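Local coordinates for protein light Chain (Clostridium botulinum, PDB 6BVD) that acts as the zinc-dependent protease of a mosaic botulinum neurotoxin, probably cleaving a neuronal SNARE protein to block neurotransmitter release, at residues N115-L120 against D314-L319; F130-R135 against A309-D314; R300-N305 against N331-V336. All blocks are in the same frame, centred on the assembly; numbering follows the deposited sequence.

Contact 1. Residues N115-L120 against D314-L319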
# COMPACT_ATOMS: atom_id res chain seq x y z
N ASN A 115 -8.60 -19.62 -8.52
CA ASN A 115 -8.39 -21.02 -8.89
C ASN A 115 -9.64 -21.92 -8.97
O ASN A 115 -9.54 -22.99 -9.57
CB ASN A 115 -7.41 -21.68 -7.91
CG ASN A 115 -6.00 -21.10 -8.03
OD1 ASN A 115 -5.59 -20.70 -9.12
ND2 ASN A 115 -5.26 -21.08 -6.92
N ALA A 116 -10.76 -21.51 -8.38
CA ALA A 116 -11.96 -22.40 -8.38
C ALA A 116 -12.76 -22.19 -9.67
O ALA A 116 -13.92 -21.79 -9.63
CB ALA A 116 -12.86 -22.16 -7.17
N ILE A 117 -12.17 -22.51 -10.79
CA ILE A 117 -12.88 -22.30 -12.06
C ILE A 117 -14.15 -23.20 -12.20
O ILE A 117 -14.20 -24.33 -11.71
CB ILE A 117 -11.94 -22.56 -13.22
CG1 ILE A 117 -11.60 -24.04 -13.27
CG2 ILE A 117 -10.63 -21.68 -13.10
CD1 ILE A 117 -11.00 -24.45 -14.62
N PRO A 118 -15.19 -22.70 -12.86
CA PRO A 118 -16.39 -23.55 -13.04
C PRO A 118 -16.14 -24.85 -13.83
O PRO A 118 -15.24 -24.88 -14.67
CB PRO A 118 -17.34 -22.65 -13.83
CG PRO A 118 -16.91 -21.30 -13.50
CD PRO A 118 -15.42 -21.34 -13.35
N TYR A 119 -16.88 -25.92 -13.54
CA TYR A 119 -16.82 -27.14 -14.34
C TYR A 119 -17.32 -26.82 -15.74
O TYR A 119 -18.27 -26.06 -15.88
CB TYR A 119 -17.66 -28.27 -13.73
CG TYR A 119 -17.51 -29.60 -14.46
CD1 TYR A 119 -16.46 -30.46 -14.15
CD2 TYR A 119 -18.35 -29.95 -15.52
CE1 TYR A 119 -16.29 -31.66 -14.82
CE2 TYR A 119 -18.16 -31.15 -16.21
CZ TYR A 119 -17.14 -32.00 -15.85
OH TYR A 119 -16.96 -33.20 -16.50
N LEU A 120 -16.67 -27.40 -16.76
CA LEU A 120 -17.07 -27.19 -18.17
C LEU A 120 -18.26 -28.11 -18.52
O LEU A 120 -18.15 -29.10 -19.27
CB LEU A 120 -15.87 -27.42 -19.13
CG LEU A 120 -14.69 -26.44 -18.93
CD1 LEU A 120 -13.49 -26.73 -19.90
CD2 LEU A 120 -15.09 -24.95 -19.01
N ASP A 314 -6.70 -33.34 -20.75
CA ASP A 314 -6.09 -33.94 -19.56
C ASP A 314 -5.72 -32.89 -18.52
O ASP A 314 -5.83 -33.16 -17.32
CB ASP A 314 -4.86 -34.79 -19.91
CG ASP A 314 -5.23 -36.17 -20.42
OD1 ASP A 314 -6.41 -36.58 -20.26
OD2 ASP A 314 -4.35 -36.86 -20.95
N GLU A 315 -5.29 -31.71 -18.95
CA GLU A 315 -4.99 -30.65 -17.99
C GLU A 315 -6.25 -30.20 -17.21
O GLU A 315 -6.18 -29.96 -15.99
CB GLU A 315 -4.38 -29.44 -18.68
CG GLU A 315 -2.89 -29.65 -18.98
CD GLU A 315 -2.22 -28.46 -19.64
OE1 GLU A 315 -2.93 -27.52 -20.06
OE2 GLU A 315 -0.97 -28.49 -19.74
N PHE A 316 -7.39 -30.10 -17.88
CA PHE A 316 -8.63 -29.73 -17.17
C PHE A 316 -9.08 -30.85 -16.26
O PHE A 316 -9.61 -30.56 -15.17
CB PHE A 316 -9.77 -29.33 -18.13
CG PHE A 316 -9.74 -27.88 -18.51
CD1 PHE A 316 -10.55 -26.96 -17.86
CD2 PHE A 316 -8.86 -27.42 -19.49
CE1 PHE A 316 -10.51 -25.61 -18.19
CE2 PHE A 316 -8.81 -26.09 -19.84
CZ PHE A 316 -9.64 -25.16 -19.17
N LYS A 317 -8.88 -32.11 -16.64
CA LYS A 317 -9.20 -33.22 -15.72
C LYS A 317 -8.35 -33.17 -14.44
O LYS A 317 -8.84 -33.48 -13.34
CB LYS A 317 -9.01 -34.58 -16.40
CG LYS A 317 -10.07 -34.90 -17.45
CD LYS A 317 -9.86 -36.30 -18.00
CE LYS A 317 -10.92 -36.62 -19.06
NZ LYS A 317 -10.76 -38.01 -19.58
N ASN A 318 -7.07 -32.85 -14.59
CA ASN A 318 -6.22 -32.67 -13.41
C ASN A 318 -6.73 -31.53 -12.56
O ASN A 318 -6.75 -31.61 -11.33
CB ASN A 318 -4.77 -32.39 -13.83
CG ASN A 318 -4.16 -33.54 -14.56
OD1 ASN A 318 -4.67 -34.66 -14.52
ND2 ASN A 318 -3.05 -33.28 -15.27
N LEU A 319 -7.16 -30.47 -13.21
CA LEU A 319 -7.65 -29.31 -12.49
C LEU A 319 -8.91 -29.62 -11.65
O LEU A 319 -8.99 -29.17 -10.48
CB LEU A 319 -7.92 -28.19 -13.48
CG LEU A 319 -7.90 -26.77 -12.96
CD1 LEU A 319 -7.64 -25.87 -14.16
CD2 LEU A 319 -9.21 -26.42 -12.28

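Contact 2. Residues F130-R135 against A309-D314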
# COMPACT_ATOMS: atom_id res chain seq x y z
N PHE A 130 -16.41 -31.81 -22.39
CA PHE A 130 -16.11 -30.53 -21.75
C PHE A 130 -16.75 -29.44 -22.59
O PHE A 130 -16.33 -29.20 -23.74
CB PHE A 130 -14.60 -30.28 -21.61
CG PHE A 130 -13.96 -30.91 -20.39
CD1 PHE A 130 -14.72 -31.18 -19.24
CD2 PHE A 130 -12.62 -31.25 -20.40
CE1 PHE A 130 -14.11 -31.79 -18.12
CE2 PHE A 130 -12.01 -31.85 -19.30
CZ PHE A 130 -12.76 -32.11 -18.15
N THR A 131 -17.79 -28.79 -22.06
CA THR A 131 -18.54 -27.79 -22.80
C THR A 131 -18.14 -26.34 -22.43
O THR A 131 -18.31 -25.88 -21.29
CB THR A 131 -20.04 -28.01 -22.58
OG1 THR A 131 -20.37 -29.30 -23.09
CG2 THR A 131 -20.84 -26.97 -23.31
N THR A 132 -17.62 -25.63 -23.43
CA THR A 132 -17.12 -24.29 -23.25
C THR A 132 -18.03 -23.24 -23.88
O THR A 132 -17.89 -22.07 -23.61
CB THR A 132 -15.72 -24.12 -23.87
OG1 THR A 132 -15.82 -24.25 -25.29
CG2 THR A 132 -14.76 -25.14 -23.33
N ASN A 133 -18.97 -23.63 -24.72
CA ASN A 133 -19.58 -22.63 -25.57
C ASN A 133 -20.96 -22.18 -25.10
O ASN A 133 -21.95 -22.28 -25.84
CB ASN A 133 -19.68 -23.15 -27.02
CG ASN A 133 -20.41 -24.47 -27.10
OD1 ASN A 133 -20.51 -25.22 -26.13
ND2 ASN A 133 -20.96 -24.75 -28.28
N ASN A 134 -21.05 -21.76 -23.84
CA ASN A 134 -22.26 -21.09 -23.40
C ASN A 134 -21.94 -20.07 -22.28
O ASN A 134 -20.81 -20.03 -21.75
CB ASN A 134 -23.32 -22.10 -22.97
CG ASN A 134 -22.92 -22.91 -21.75
OD1 ASN A 134 -22.77 -22.35 -20.66
ND2 ASN A 134 -22.82 -24.23 -21.90
N ARG A 135 -22.94 -19.25 -21.93
CA ARG A 135 -22.71 -18.05 -21.14
C ARG A 135 -22.39 -18.31 -19.68
O ARG A 135 -21.99 -17.36 -18.98
CB ARG A 135 -23.92 -17.13 -21.21
CG ARG A 135 -25.13 -17.68 -20.53
CD ARG A 135 -26.04 -16.56 -20.12
NE ARG A 135 -26.83 -16.09 -21.25
CZ ARG A 135 -28.13 -16.31 -21.42
NH1 ARG A 135 -28.81 -17.08 -20.57
NH2 ARG A 135 -28.74 -15.84 -22.49
N ALA A 309 -13.87 -26.97 -27.57
CA ALA A 309 -12.85 -26.03 -28.00
C ALA A 309 -11.51 -26.71 -27.99
O ALA A 309 -11.35 -27.79 -27.41
CB ALA A 309 -12.83 -24.79 -27.10
N LEU A 310 -10.54 -26.05 -28.60
CA LEU A 310 -9.17 -26.55 -28.56
C LEU A 310 -8.56 -26.26 -27.19
O LEU A 310 -7.81 -25.31 -27.02
CB LEU A 310 -8.34 -25.91 -29.67
CG LEU A 310 -8.94 -26.08 -31.07
CD1 LEU A 310 -8.35 -25.08 -32.07
CD2 LEU A 310 -8.73 -27.51 -31.54
N ILE A 311 -8.91 -27.09 -26.21
CA ILE A 311 -8.33 -26.99 -24.88
C ILE A 311 -7.64 -28.29 -24.59
O ILE A 311 -7.94 -29.29 -25.23
CB ILE A 311 -9.39 -26.73 -23.78
CG1 ILE A 311 -10.40 -27.89 -23.75
CG2 ILE A 311 -10.07 -25.43 -24.03
CD1 ILE A 311 -11.45 -27.80 -22.63
N ASN A 312 -6.75 -28.29 -23.61
CA ASN A 312 -6.10 -29.50 -23.19
C ASN A 312 -6.93 -30.31 -22.20
O ASN A 312 -6.92 -30.01 -20.99
CB ASN A 312 -4.75 -29.19 -22.55
CG ASN A 312 -3.92 -30.42 -22.39
OD1 ASN A 312 -4.32 -31.36 -21.72
ND2 ASN A 312 -2.75 -30.43 -23.00
N ILE A 313 -7.58 -31.36 -22.71
CA ILE A 313 -8.51 -32.17 -21.92
C ILE A 313 -7.89 -32.74 -20.65
O ILE A 313 -8.48 -32.60 -19.56
CB ILE A 313 -9.07 -33.33 -22.76
CG1 ILE A 313 -9.93 -32.77 -23.88
CG2 ILE A 313 -9.88 -34.29 -21.88
CD1 ILE A 313 -10.36 -33.81 -24.91
N ASP A 314 -6.70 -33.34 -20.75
CA ASP A 314 -6.09 -33.94 -19.56
C ASP A 314 -5.72 -32.89 -18.52
O ASP A 314 -5.83 -33.16 -17.32
CB ASP A 314 -4.86 -34.79 -19.91
CG ASP A 314 -5.23 -36.17 -20.42
OD1 ASP A 314 -6.41 -36.58 -20.26
OD2 ASP A 314 -4.35 -36.86 -20.95

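Contact 3. Residues R300-N305 against N331-V336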
# COMPACT_ATOMS: atom_id res chain seq x y z
N ARG A 300 -19.23 -38.16 -13.99
CA ARG A 300 -19.26 -37.49 -15.28
C ARG A 300 -17.83 -37.25 -15.81
O ARG A 300 -17.58 -37.35 -17.01
CB ARG A 300 -20.06 -36.19 -15.16
CG ARG A 300 -20.03 -35.33 -16.38
CD ARG A 300 -20.44 -33.93 -16.06
NE ARG A 300 -21.89 -33.80 -16.01
CZ ARG A 300 -22.64 -33.23 -16.95
NH1 ARG A 300 -22.10 -32.73 -18.05
NH2 ARG A 300 -23.94 -33.17 -16.76
N LEU A 301 -16.90 -36.96 -14.90
CA LEU A 301 -15.51 -36.73 -15.27
C LEU A 301 -14.87 -38.01 -15.82
O LEU A 301 -13.94 -37.95 -16.64
CB LEU A 301 -14.71 -36.19 -14.05
CG LEU A 301 -13.27 -35.74 -14.25
CD1 LEU A 301 -13.25 -34.53 -15.24
CD2 LEU A 301 -12.65 -35.33 -12.90
N ASN A 302 -15.36 -39.17 -15.39
CA ASN A 302 -14.85 -40.45 -15.91
C ASN A 302 -15.26 -40.69 -17.38
O ASN A 302 -14.67 -41.53 -18.08
CB ASN A 302 -15.32 -41.62 -15.06
CG ASN A 302 -14.58 -41.71 -13.73
OD1 ASN A 302 -13.37 -41.55 -13.69
ND2 ASN A 302 -15.30 -41.96 -12.64
N LYS A 303 -16.25 -39.93 -17.83
CA LYS A 303 -16.79 -40.11 -19.17
C LYS A 303 -16.25 -39.11 -20.21
O LYS A 303 -16.47 -39.29 -21.40
CB LYS A 303 -18.32 -40.00 -19.13
CG LYS A 303 -19.00 -41.05 -18.24
CD LYS A 303 -20.52 -40.90 -18.28
CE LYS A 303 -21.23 -42.05 -17.58
NZ LYS A 303 -20.88 -42.15 -16.12
N VAL A 304 -15.55 -38.07 -19.78
CA VAL A 304 -15.17 -37.01 -20.69
C VAL A 304 -14.09 -37.47 -21.70
O VAL A 304 -13.06 -37.99 -21.29
CB VAL A 304 -14.68 -35.77 -19.93
CG1 VAL A 304 -14.00 -34.78 -20.88
CG2 VAL A 304 -15.83 -35.11 -19.17
N ASN A 305 -14.38 -37.32 -22.99
CA ASN A 305 -13.39 -37.69 -24.01
C ASN A 305 -13.28 -36.65 -25.10
O ASN A 305 -12.54 -36.84 -26.09
CB ASN A 305 -13.70 -39.06 -24.64
CG ASN A 305 -15.06 -39.11 -25.34
OD1 ASN A 305 -15.67 -38.10 -25.70
ND2 ASN A 305 -15.50 -40.32 -25.60
N ASN A 331 -6.22 -47.09 -12.21
CA ASN A 331 -6.74 -47.13 -13.57
C ASN A 331 -7.21 -45.78 -14.07
O ASN A 331 -7.79 -45.70 -15.14
CB ASN A 331 -7.89 -48.13 -13.66
CG ASN A 331 -7.42 -49.56 -13.62
OD1 ASN A 331 -6.42 -49.90 -14.26
ND2 ASN A 331 -8.10 -50.39 -12.85
N GLY A 332 -6.97 -44.72 -13.31
CA GLY A 332 -7.37 -43.39 -13.72
C GLY A 332 -8.83 -43.06 -13.43
O GLY A 332 -9.35 -42.05 -13.92
N VAL A 333 -9.49 -43.88 -12.60
CA VAL A 333 -10.91 -43.66 -12.28
C VAL A 333 -11.11 -42.72 -11.08
O VAL A 333 -10.49 -42.91 -10.02
CB VAL A 333 -11.63 -45.00 -12.04
CG1 VAL A 333 -13.08 -44.77 -11.63
CG2 VAL A 333 -11.56 -45.86 -13.31
N TYR A 334 -11.95 -41.71 -11.27
CA TYR A 334 -12.21 -40.70 -10.25
C TYR A 334 -13.36 -41.11 -9.34
O TYR A 334 -14.35 -41.70 -9.78
CB TYR A 334 -12.51 -39.32 -10.89
CG TYR A 334 -11.38 -38.79 -11.75
CD1 TYR A 334 -10.23 -38.25 -11.18
CD2 TYR A 334 -11.48 -38.79 -13.14
CE1 TYR A 334 -9.18 -37.76 -11.96
CE2 TYR A 334 -10.42 -38.30 -13.94
CZ TYR A 334 -9.29 -37.78 -13.35
OH TYR A 334 -8.24 -37.30 -14.14
N SER A 335 -13.26 -40.78 -8.05
CA SER A 335 -14.40 -41.01 -7.16
C SER A 335 -14.33 -40.06 -5.97
O SER A 335 -13.31 -39.41 -5.77
CB SER A 335 -14.43 -42.45 -6.67
OG SER A 335 -13.32 -42.72 -5.83
N VAL A 336 -15.38 -40.00 -5.16
CA VAL A 336 -15.32 -39.18 -3.96
C VAL A 336 -14.73 -39.98 -2.79
O VAL A 336 -15.15 -41.10 -2.50
CB VAL A 336 -16.70 -38.60 -3.59
CG1 VAL A 336 -16.69 -37.97 -2.17
CG2 VAL A 336 -17.14 -37.59 -4.64
O HOH W 1 -11.47 -41.68 -15.59

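Contact 1. Residues N115-L120 against D314-L319
Leu-120 lays its CD1 methyl over one face of the Phe-316 ring, 4.0 Å from the ring centroid and 29° off the ring normal, a CH-pi contact. The methyl is shifted toward one side of the ring, where Leu-120 CD1 lies 3.6 Å from both CD1 and CE1 of Phe-316. The two side chains cross at about a right angle, and CD1 stands anti to CA (chi2 179°), which extends the leucine to the ring. Ile-117 joins from the same loop, its CD1 coming obliquely to within 3.8 Å of Phe-316 CE1. It also meets Leu-319 tip to tip: CG1 and CD1 of Ile-117 are each 3.5 Å from Leu-319 CD2. Phe-316 and Leu-319, one turn apart, thus give helix 313-323 an apolar stripe facing Ile-117 and Leu-120. An inverse gamma turn centred on Ala-116, with a weak bond from Ile-117 N to Asn-115 O, bends the chain as it leaves helix 104-115. Farther along helix 313-323, Tyr-320 OH and Lys-323 NZ bond to the carbonyls of Pro-118 and Ile-117. Tyr-119 packs on helix 280-301, while Phe-130 of strand 129-130 touches both Leu-120 and Phe-316.

Contact 2. Residues F130-R135 against A309-D314
Phe-130 turns the edge of its ring, not a face, to a backbone carbonyl: Ile-313 O lies near the ring plane, 3.6 Å from Phe-130 CE2. The same ring carbon meets the branch methyl of Ile-313, CE2 to CG2 4.1 Å. Nearer the backbone, Phe-130 CB touches Ile-311 CD1 at 4.1 Å, and Thr-132 CG2 approaches that methyl more loosely, at 4.3 Å. At the far end of the contact Thr-132 OG1 rests 3.5 Å from Ala-309 CB; OG1 lies between the backbone N and the carbonyl carbon (chi1 66°), and its hydrogen-bond partner is the hydroxyl of Thr-308. The chain from Ala-309 is folded back by an inverse gamma turn centred on Leu-310, closed by Ile-311 N to Ala-309 O at 2.8 Å. Asn-312 then takes the N-cap position of helix 313-323, its OD1 accepting from Glu-315 N. Backbone hydrogen bonds between Phe-130 and both Thr-306 and Thr-308 hold strand 129-130 beside residues 306-308. The two segments themselves meet through van der Waals packing, and the weakly positive ring edge may add a modest electrostatic attraction to the carbonyl.

Contact 3. Residues R300-N305 against N331-V336
Asn-302 reaches over to the backbone of Tyr-334 with its whole amide. From CB the side chain sets CG anti to the carbonyl carbon (chi1 -75°), which leaves CG 3.6 Å from Tyr-334 N. The oxygen OD1 accepts from Tyr-334 N at 2.8 Å, in an almost straight bond (176° at the hydrogen) that arrives in the carbonyl plane on a lone pair. OD1 also takes a bond from a water, 2.7 Å away, that donates in addition to Gly-332 O. At the other tip, ND2 donates to Tyr-334 O at 3.0 Å, again on a lone pair, and packs beside Val-333 CG1. Gripping N-H and C=O of one residue, the amide acts much as a neighbouring strand would and is fixed in rotation. Its target is strand 334-335 of a small antiparallel hairpin with strand 327-328, whose connecting turn is braced by Asp-329 OD1 bonding to the backbone N of Asn-331 and Val-333. On helix 280-301, Leu-301 puts CD2 over the Tyr-334 ring, 3.8 Å from its centroid, in a CH-pi contact. Gly-332 O lies above the opposite face, offset toward the rim. Lys-317 and Glu-321 of helix 313-323 also touch this tyrosine.

How the contacts relate
Contact 1 is a surface contact, whereas contacts 2 and 3 are partly buried; all three lie on the same side of the chain's centre. Contacts 1 and 2 both use helix 313-323, share Asp-314 and are joined by a backbone hydrogen bond, Leu-120 O with Thr-131 N. Contact 1 joins apolar side chains; contact 2 adds a carbonyl oxygen and a hydroxyl. Contact 3 instead ties segment 300-305, which begins on helix 280-301, to a hairpin through amide-to-backbone bonds and a water, with a CH-pi contact alongside. Phe-130 links the three, packing on Phe-316, Leu-301 and Val-304. Lys-317 connects contacts 1 and 3, its NZ hydrogen-bonded to Val-304 O and its CB against the Tyr-334 hydroxyl.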